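Local structure of N-alpha-acetyltransferase (Sulfolobus solfataricus P2, 4R3L) at residues Ala52-Ala56 / Leu107-Ser111; Phe41-His45 / Tyr65-Arg69; Ile70-Phe74 / Leu83-Gly87. The protein transfers an acetyl group from acetyl-CoA to the free alpha-amino group of protein N-termini, accepting methionine, alanine and serine and preferring serine. Residues are numbered along the deposited sequence.

Contact 1: Ala52-Ala56 / Leu107-Ser111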
loop_
_atom_site.group_PDB
_atom_site.type_symbol
_atom_site.label_atom_id
_atom_site.label_comp_id
_atom_site.label_asym_id
_atom_site.label_seq_id
_atom_site.Cartn_x
_atom_site.Cartn_y
_atom_site.Cartn_z
ATOM N N ALA A 52 -7.981 0.322 7.467
ATOM C CA ALA A 52 -7.562 0.400 6.062
ATOM C C ALA A 52 -6.533 -0.687 5.694
ATOM O O ALA A 52 -5.967 -0.672 4.583
ATOM C CB ALA A 52 -6.998 1.818 5.752
ATOM N N PHE A 53 -6.327 -1.636 6.612
ATOM C CA PHE A 53 -5.353 -2.724 6.468
ATOM C C PHE A 53 -6.135 -3.978 6.064
ATOM O O PHE A 53 -6.870 -4.565 6.874
ATOM C CB PHE A 53 -4.615 -2.956 7.820
ATOM C CG PHE A 53 -3.320 -3.737 7.748
ATOM C CD1 PHE A 53 -2.280 -3.426 8.651
ATOM C CD2 PHE A 53 -3.096 -4.722 6.799
ATOM C CE1 PHE A 53 -1.077 -4.127 8.614
ATOM C CE2 PHE A 53 -1.879 -5.419 6.759
ATOM C CZ PHE A 53 -0.875 -5.113 7.671
ATOM N N PHE A 54 -6.007 -4.391 4.812
ATOM C CA PHE A 54 -6.771 -5.531 4.343
ATOM C C PHE A 54 -5.896 -6.709 3.940
ATOM O O PHE A 54 -4.736 -6.540 3.565
ATOM C CB PHE A 54 -7.644 -5.112 3.159
ATOM C CG PHE A 54 -8.792 -4.215 3.529
ATOM C CD1 PHE A 54 -10.043 -4.758 3.831
ATOM C CD2 PHE A 54 -8.650 -2.837 3.551
ATOM C CE1 PHE A 54 -11.115 -3.928 4.156
ATOM C CE2 PHE A 54 -9.714 -2.013 3.893
ATOM C CZ PHE A 54 -10.945 -2.556 4.192
ATOM N N VAL A 55 -6.475 -7.904 4.013
ATOM C CA VAL A 55 -5.851 -9.093 3.451
ATOM C C VAL A 55 -6.777 -9.720 2.415
ATOM O O VAL A 55 -7.986 -9.534 2.473
ATOM C CB VAL A 55 -5.524 -10.145 4.525
ATOM C CG1 VAL A 55 -4.325 -9.692 5.409
ATOM C CG2 VAL A 55 -6.764 -10.460 5.364
ATOM N N ALA A 56 -6.177 -10.430 1.464
ATOM C CA ALA A 56 -6.890 -11.238 0.479
ATOM C C ALA A 56 -6.748 -12.681 0.891
ATOM O O ALA A 56 -5.643 -13.125 1.229
ATOM C CB ALA A 56 -6.328 -11.038 -0.911
ATOM N N LEU A 107 -7.599 -4.748 -3.245
ATOM C CA LEU A 107 -6.964 -4.330 -1.979
ATOM C C LEU A 107 -6.858 -2.798 -1.920
ATOM O O LEU A 107 -7.174 -2.169 -0.903
ATOM C CB LEU A 107 -5.570 -4.964 -1.811
ATOM C CG LEU A 107 -5.544 -6.453 -1.438
ATOM C CD1 LEU A 107 -4.140 -7.037 -1.581
ATOM C CD2 LEU A 107 -6.069 -6.667 -0.017
ATOM N N LEU A 108 -6.387 -2.197 -3.009
ATOM C CA LEU A 108 -6.259 -0.740 -3.064
ATOM C C LEU A 108 -7.607 -0.048 -2.951
ATOM O O LEU A 108 -7.719 0.967 -2.281
ATOM C CB LEU A 108 -5.564 -0.296 -4.353
ATOM C CG LEU A 108 -4.043 -0.418 -4.389
ATOM C CD1 LEU A 108 -3.541 -0.576 -5.813
ATOM C CD2 LEU A 108 -3.409 0.822 -3.729
ATOM N N GLU A 109 -8.636 -0.583 -3.609
ATOM C CA GLU A 109 -9.938 0.059 -3.529
ATOM C C GLU A 109 -10.463 0.046 -2.109
ATOM O O GLU A 109 -11.029 1.036 -1.642
ATOM C CB GLU A 109 -10.953 -0.615 -4.457
ATOM C CG GLU A 109 -12.261 0.184 -4.602
ATOM C CD GLU A 109 -13.324 -0.126 -3.534
ATOM O OE1 GLU A 109 -13.167 -1.089 -2.752
ATOM O OE2 GLU A 109 -14.346 0.604 -3.489
ATOM N N ALA A 110 -10.276 -1.079 -1.428
ATOM C CA ALA A 110 -10.787 -1.227 -0.075
ATOM C C ALA A 110 -10.054 -0.286 0.873
ATOM O O ALA A 110 -10.675 0.383 1.713
ATOM C CB ALA A 110 -10.643 -2.678 0.401
ATOM N N SER A 111 -8.731 -0.252 0.742
ATOM C CA SER A 111 -7.924 0.622 1.585
ATOM C C SER A 111 -8.275 2.077 1.302
ATOM O O SER A 111 -8.449 2.862 2.224
ATOM C CB SER A 111 -6.421 0.370 1.373
ATOM O OG SER A 111 -5.659 0.976 2.420
#
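Close helix-on-sheet packing can rest on small residues and a ring face, as in this pair of segments. Ala52 lies in a 3-10 turn just ahead of the strand, and its carbonyl is taken by a helix side chain: Ser111 OG donates to Ala52 O over 2.7 Å. Here the two backbones come closest, with CA atoms 4.5 Å apart, a spacing that the small side chains of Ala52 and Ser111 permit. Phe53 points away from the helix, and its side chain touches Met67 and Pro68. Phe54 points back, and one face of its ring receives Ala110: Ala110 CB sits 3.6 Å from the centroid of the Phe54 ring and 9° off the normal, a CH-pi contact. The CB of the same phenylalanine meets Leu107 CD2 at 3.9 Å. Val55 again faces away, in the alternation expected of a strand, while Ala56 CB reaches Leu107 CD2 at 4.5 Å. Leu107 thus closes the far end of the interface, and its side chain lies about 7 Å from the bound coenzyme A. Strand 54-56 and helix 107-111 run nearly antiparallel, at 156°, with their axes 8.9 Å apart. In this GNAT fold, helix 103-119, whose N-terminal end carries acetyl-CoA-binding residues such as Ile103, packs on one face of the sheet; strand 54-58 is hydrogen-bonded between strands 13-16 and 61-72, and Leu14 and Ile66 from those neighbours also touch the helix.

Contact 2: Phe41-His45 / Tyr65-Arg69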
loop_
_atom_site.group_PDB
_atom_site.type_symbol
_atom_site.label_atom_id
_atom_site.label_comp_id
_atom_site.label_asym_id
_atom_site.label_seq_id
_atom_site.Cartn_x
_atom_site.Cartn_y
_atom_site.Cartn_z
ATOM N N PHE A 41 6.546 -3.753 13.509
ATOM C CA PHE A 41 6.125 -2.752 12.530
ATOM C C PHE A 41 4.725 -3.109 11.994
ATOM O O PHE A 41 3.831 -2.258 11.951
ATOM C CB PHE A 41 7.163 -2.682 11.420
ATOM C CG PHE A 41 6.942 -1.592 10.414
ATOM C CD1 PHE A 41 7.569 -0.364 10.555
ATOM C CD2 PHE A 41 6.171 -1.822 9.281
ATOM C CE1 PHE A 41 7.402 0.635 9.607
ATOM C CE2 PHE A 41 5.996 -0.822 8.329
ATOM C CZ PHE A 41 6.622 0.407 8.497
ATOM N N PHE A 42 4.536 -4.361 11.604
ATOM C CA PHE A 42 3.228 -4.803 11.120
ATOM C C PHE A 42 2.188 -4.651 12.222
ATOM O O PHE A 42 1.089 -4.177 11.973
ATOM C CB PHE A 42 3.283 -6.247 10.617
ATOM C CG PHE A 42 4.051 -6.407 9.334
ATOM C CD1 PHE A 42 3.429 -6.174 8.113
ATOM C CD2 PHE A 42 5.385 -6.773 9.342
ATOM C CE1 PHE A 42 4.128 -6.321 6.924
ATOM C CE2 PHE A 42 6.090 -6.907 8.149
ATOM C CZ PHE A 42 5.457 -6.682 6.950
ATOM N N VAL A 43 2.551 -5.002 13.457
ATOM C CA VAL A 43 1.600 -4.928 14.558
ATOM C C VAL A 43 1.153 -3.495 14.812
ATOM O O VAL A 43 -0.040 -3.238 15.009
ATOM C CB VAL A 43 2.197 -5.548 15.858
ATOM C CG1 VAL A 43 1.343 -5.193 17.076
ATOM C CG2 VAL A 43 2.294 -7.039 15.694
ATOM N N GLU A 44 2.086 -2.548 14.785
ATOM C CA GLU A 44 1.701 -1.176 15.079
ATOM C C GLU A 44 0.820 -0.592 13.988
ATOM O O GLU A 44 -0.090 0.176 14.274
ATOM C CB GLU A 44 2.926 -0.303 15.295
ATOM C CG GLU A 44 3.537 -0.628 16.656
ATOM C CD GLU A 44 4.785 0.152 16.964
ATOM O OE1 GLU A 44 5.871 -0.465 16.945
ATOM O OE2 GLU A 44 4.675 1.358 17.264
ATOM N N HIS A 45 1.095 -0.939 12.738
ATOM C CA HIS A 45 0.247 -0.425 11.662
ATOM C C HIS A 45 -1.139 -1.055 11.729
ATOM O O HIS A 45 -2.141 -0.400 11.419
ATOM C CB HIS A 45 0.900 -0.668 10.293
ATOM C CG HIS A 45 2.037 0.259 10.006
ATOM N ND1 HIS A 45 3.222 0.218 10.708
ATOM C CD2 HIS A 45 2.160 1.273 9.115
ATOM C CE1 HIS A 45 4.034 1.160 10.256
ATOM N NE2 HIS A 45 3.417 1.807 9.283
ATOM N N TYR A 65 -1.831 -8.657 0.755
ATOM C CA TYR A 65 -2.198 -7.710 1.793
ATOM C C TYR A 65 -1.898 -6.304 1.344
ATOM O O TYR A 65 -1.118 -6.090 0.407
ATOM C CB TYR A 65 -1.445 -8.023 3.104
ATOM C CG TYR A 65 0.023 -7.704 3.003
ATOM C CD1 TYR A 65 0.506 -6.456 3.365
ATOM C CD2 TYR A 65 0.928 -8.645 2.521
ATOM C CE1 TYR A 65 1.858 -6.154 3.260
ATOM C CE2 TYR A 65 2.281 -8.349 2.403
ATOM C CZ TYR A 65 2.735 -7.100 2.761
ATOM O OH TYR A 65 4.080 -6.800 2.663
ATOM N N ILE A 66 -2.494 -5.342 2.036
ATOM C CA ILE A 66 -2.116 -3.952 1.872
ATOM C C ILE A 66 -2.026 -3.312 3.246
ATOM O O ILE A 66 -2.959 -3.396 4.037
ATOM C CB ILE A 66 -3.115 -3.175 0.970
ATOM C CG1 ILE A 66 -2.654 -1.721 0.791
ATOM C CG2 ILE A 66 -4.549 -3.242 1.528
ATOM C CD1 ILE A 66 -3.480 -0.954 -0.261
ATOM N N MET A 67 -0.883 -2.687 3.523
ATOM C CA MET A 67 -0.643 -2.062 4.822
ATOM C C MET A 67 -0.552 -0.559 4.666
ATOM O O MET A 67 0.317 -0.071 3.951
ATOM C CB MET A 67 0.657 -2.612 5.442
ATOM C CG MET A 67 1.083 -1.889 6.682
ATOM S SD MET A 67 2.375 -2.817 7.587
ATOM C CE MET A 67 3.700 -2.822 6.378
ATOM N N PRO A 68 -1.447 0.182 5.339
ATOM C CA PRO A 68 -1.550 1.627 5.195
ATOM C C PRO A 68 -0.885 2.389 6.337
ATOM O O PRO A 68 -0.585 1.807 7.386
ATOM C CB PRO A 68 -3.065 1.847 5.241
ATOM C CG PRO A 68 -3.472 0.891 6.341
ATOM C CD PRO A 68 -2.561 -0.339 6.162
ATOM N N ARG A 69 -0.690 3.685 6.121
ATOM C CA ARG A 69 -0.318 4.611 7.184
ATOM C C ARG A 69 -1.143 5.870 6.969
ATOM O O ARG A 69 -1.284 6.324 5.837
ATOM C CB ARG A 69 1.180 4.921 7.152
ATOM C CG ARG A 69 1.650 5.853 8.249
ATOM C CD ARG A 69 2.982 6.458 7.844
ATOM N NE ARG A 69 3.790 6.840 8.987
ATOM C CZ ARG A 69 4.902 7.558 8.887
ATOM N NH1 ARG A 69 5.305 7.980 7.691
ATOM N NH2 ARG A 69 5.602 7.860 9.973
#
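This is a buried helix-on-sheet contact in which one methionine of strand 61-72 fits among three rings of helix 39-49. The segment axes pass 9.2 Å apart at 68°, so the helix crosses the strand obliquely. Met67 points toward the helix: its SD lies 3.6 Å from Phe42 CD1 and 3.8 Å from His45 CB, while Met67 CE meets the Phe41 ring edge at CE2, 3.6 Å away. Met67 SD makes oblique Met-aromatic contacts, 5.3 Å from the Phe41 ring centroid and 4.5 Å from that of Phe42. In this GNAT domain the helix lies on the sheet face opposite helix 103-119, toward which Ile66 points, and Phe41 stacks on the substrate-binding Tyr37. The His45 ring is oriented by its ND1, which donates to Phe41 O one turn back at 2.8 Å, leaving His45 CD2 3.3 Å from Pro68 O. At the other end Phe42 CE1 packs against Tyr65 CE1 at 4.3 Å, and Tyr65 OH is hydrogen-bonded to Ser91 OG and Asn29 ND2.

Contact 3: Ile70-Phe74 / Leu83-Gly87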
loop_
_atom_site.group_PDB
_atom_site.type_symbol
_atom_site.label_atom_id
_atom_site.label_comp_id
_atom_site.label_asym_id
_atom_site.label_seq_id
_atom_site.Cartn_x
_atom_site.Cartn_y
_atom_site.Cartn_z
ATOM N N ILE A 70 -1.700 6.428 8.036
ATOM C CA ILE A 70 -2.516 7.628 7.912
ATOM C C ILE A 70 -1.724 8.831 8.436
ATOM O O ILE A 70 -1.131 8.759 9.518
ATOM C CB ILE A 70 -3.840 7.504 8.674
ATOM C CG1 ILE A 70 -4.652 6.309 8.153
ATOM C CG2 ILE A 70 -4.626 8.804 8.545
ATOM C CD1 ILE A 70 -5.010 6.439 6.672
ATOM N N GLU A 71 -1.699 9.919 7.667
ATOM C CA GLU A 71 -0.825 11.056 7.990
ATOM C C GLU A 71 -1.545 12.405 7.907
ATOM O O GLU A 71 -2.587 12.512 7.285
ATOM C CB GLU A 71 0.379 11.062 7.045
ATOM C CG GLU A 71 1.090 9.719 6.953
ATOM C CD GLU A 71 2.082 9.648 5.803
ATOM O OE1 GLU A 71 1.957 10.436 4.846
ATOM O OE2 GLU A 71 2.985 8.797 5.871
ATOM N N TRP A 72 -0.993 13.427 8.549
ATOM C CA TRP A 72 -1.496 14.792 8.364
ATOM C C TRP A 72 -0.300 15.661 8.035
ATOM O O TRP A 72 0.710 15.624 8.735
ATOM C CB TRP A 72 -2.234 15.309 9.609
ATOM C CG TRP A 72 -2.698 16.731 9.452
ATOM C CD1 TRP A 72 -3.720 17.185 8.656
ATOM C CD2 TRP A 72 -2.143 17.881 10.092
ATOM N NE1 TRP A 72 -3.826 18.557 8.766
ATOM C CE2 TRP A 72 -2.880 19.002 9.636
ATOM C CE3 TRP A 72 -1.099 18.074 10.994
ATOM C CZ2 TRP A 72 -2.591 20.297 10.070
ATOM C CZ3 TRP A 72 -0.822 19.360 11.424
ATOM C CH2 TRP A 72 -1.565 20.456 10.962
ATOM N N GLY A 73 -0.378 16.417 6.947
ATOM C CA GLY A 73 0.784 17.179 6.546
ATOM C C GLY A 73 0.638 17.768 5.167
ATOM O O GLY A 73 -0.441 17.749 4.587
ATOM N N PHE A 74 1.741 18.290 4.651
ATOM C CA PHE A 74 1.733 18.958 3.373
ATOM C C PHE A 74 1.345 17.998 2.241
ATOM O O PHE A 74 1.821 16.866 2.165
ATOM C CB PHE A 74 3.091 19.603 3.107
ATOM C CG PHE A 74 3.409 20.737 4.050
ATOM C CD1 PHE A 74 2.645 21.896 4.039
ATOM C CD2 PHE A 74 4.445 20.632 4.955
ATOM C CE1 PHE A 74 2.931 22.940 4.907
ATOM C CE2 PHE A 74 4.739 21.680 5.825
ATOM C CZ PHE A 74 3.971 22.829 5.801
ATOM N N LEU A 83 -1.809 21.982 3.998
ATOM C CA LEU A 83 -1.911 20.857 4.935
ATOM C C LEU A 83 -3.160 20.008 4.714
ATOM O O LEU A 83 -4.271 20.524 4.700
ATOM C CB LEU A 83 -1.893 21.364 6.378
ATOM C CG LEU A 83 -0.574 21.983 6.848
ATOM C CD1 LEU A 83 -0.772 22.754 8.148
ATOM C CD2 LEU A 83 0.501 20.918 7.018
ATOM N N VAL A 84 -2.969 18.698 4.555
ATOM C CA VAL A 84 -4.070 17.780 4.268
ATOM C C VAL A 84 -3.913 16.453 5.018
ATOM O O VAL A 84 -2.815 16.094 5.451
ATOM C CB VAL A 84 -4.169 17.465 2.753
ATOM C CG1 VAL A 84 -4.459 18.721 1.940
ATOM C CG2 VAL A 84 -2.888 16.797 2.263
ATOM N N ARG A 85 -5.012 15.725 5.176
ATOM C CA ARG A 85 -4.942 14.345 5.660
ATOM C C ARG A 85 -4.594 13.420 4.499
ATOM O O ARG A 85 -5.199 13.511 3.427
ATOM C CB ARG A 85 -6.267 13.912 6.291
ATOM C CG ARG A 85 -6.719 14.793 7.434
ATOM C CD ARG A 85 -6.328 14.198 8.761
ATOM N NE ARG A 85 -6.896 12.867 8.949
ATOM C CZ ARG A 85 -6.931 12.243 10.121
ATOM N NH1 ARG A 85 -6.439 12.847 11.194
ATOM N NH2 ARG A 85 -7.460 11.026 10.227
ATOM N N LYS A 86 -3.617 12.540 4.705
ATOM C CA LYS A 86 -3.102 11.710 3.622
ATOM C C LYS A 86 -3.127 10.235 3.999
ATOM O O LYS A 86 -2.792 9.879 5.131
ATOM C CB LYS A 86 -1.657 12.103 3.277
ATOM C CG LYS A 86 -1.433 13.582 3.010
ATOM C CD LYS A 86 0.039 13.880 2.715
ATOM C CE LYS A 86 0.897 13.919 3.981
ATOM N NZ LYS A 86 2.269 14.413 3.660
ATOM N N GLY A 87 -3.486 9.378 3.048
ATOM C CA GLY A 87 -3.334 7.950 3.248
ATOM C C GLY A 87 -2.111 7.509 2.465
ATOM O O GLY A 87 -1.898 7.928 1.337
#
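Antiparallel pairing in a beta hairpin alternates hydrogen-bonded and non-hydrogen-bonded pairs, and the hairpin of strands 61-72 and 83-94 displays both near its exposed tip. Leu83 begins in a non-hydrogen-bonded pair with Phe74; its CD2 sits over the Phe74 ring face, 3.9 Å from the centroid, in a CH-pi contact, and its CD1 meets Trp72 CZ2 at 3.6 Å. Val84 forms a hydrogen-bonded pair with Gly73, Val84 N to Gly73 O at 2.7 Å and Gly73 N to Val84 O at 2.9 Å; its side chain touches Ser75, a site that modulates loop conformations and contributes to thermostability. Arg85 pairs with Trp72, CD lying 4.0 Å from Trp72 CD1, while Arg85 NH2 is hydrogen-bonded to Tyr119 O. Lys86 and Glu71 make the next hydrogen-bonded pair, Glu71 N to Lys86 O and Lys86 N to Glu71 O, both 2.8 Å. The Lys86 side chain runs back along the hairpin, its NZ donating to Phe74 O at 2.9 Å. Glu71 OE1 hydrogen-bonds Tyr125 OH, while OE2 forms a salt bridge with Arg69 and a hydrogen bond with ND1 of zinc-binding His88. Gly87 closes the register opposite Ile70, whose CD1 lies 4.1 Å from Gly87 CA.

How the contacts relate
Contacts 2 and 3 share strand 61-72, contact 3 starting where contact 2 ends, and contact 1 lies on its neighbour in the sheet, strand 54-58. Contacts 1 and 2 have centres about 11 Å apart and touch, with Phe54 O 3.0 Å from Ile66 N in a probable hydrogen bond; their segments alternate along the chain, and their helices cover opposite faces of one sheet. Contact 3 follows contact 2, its centre about 17 Å away, and is nested within the loop closed by contact 1, about 19 Å from that centre. The GNAT sheet passes from a core packed on both faces, near coenzyme A and substrate-binding residues, to a surface hairpin beside the zinc-binding His88.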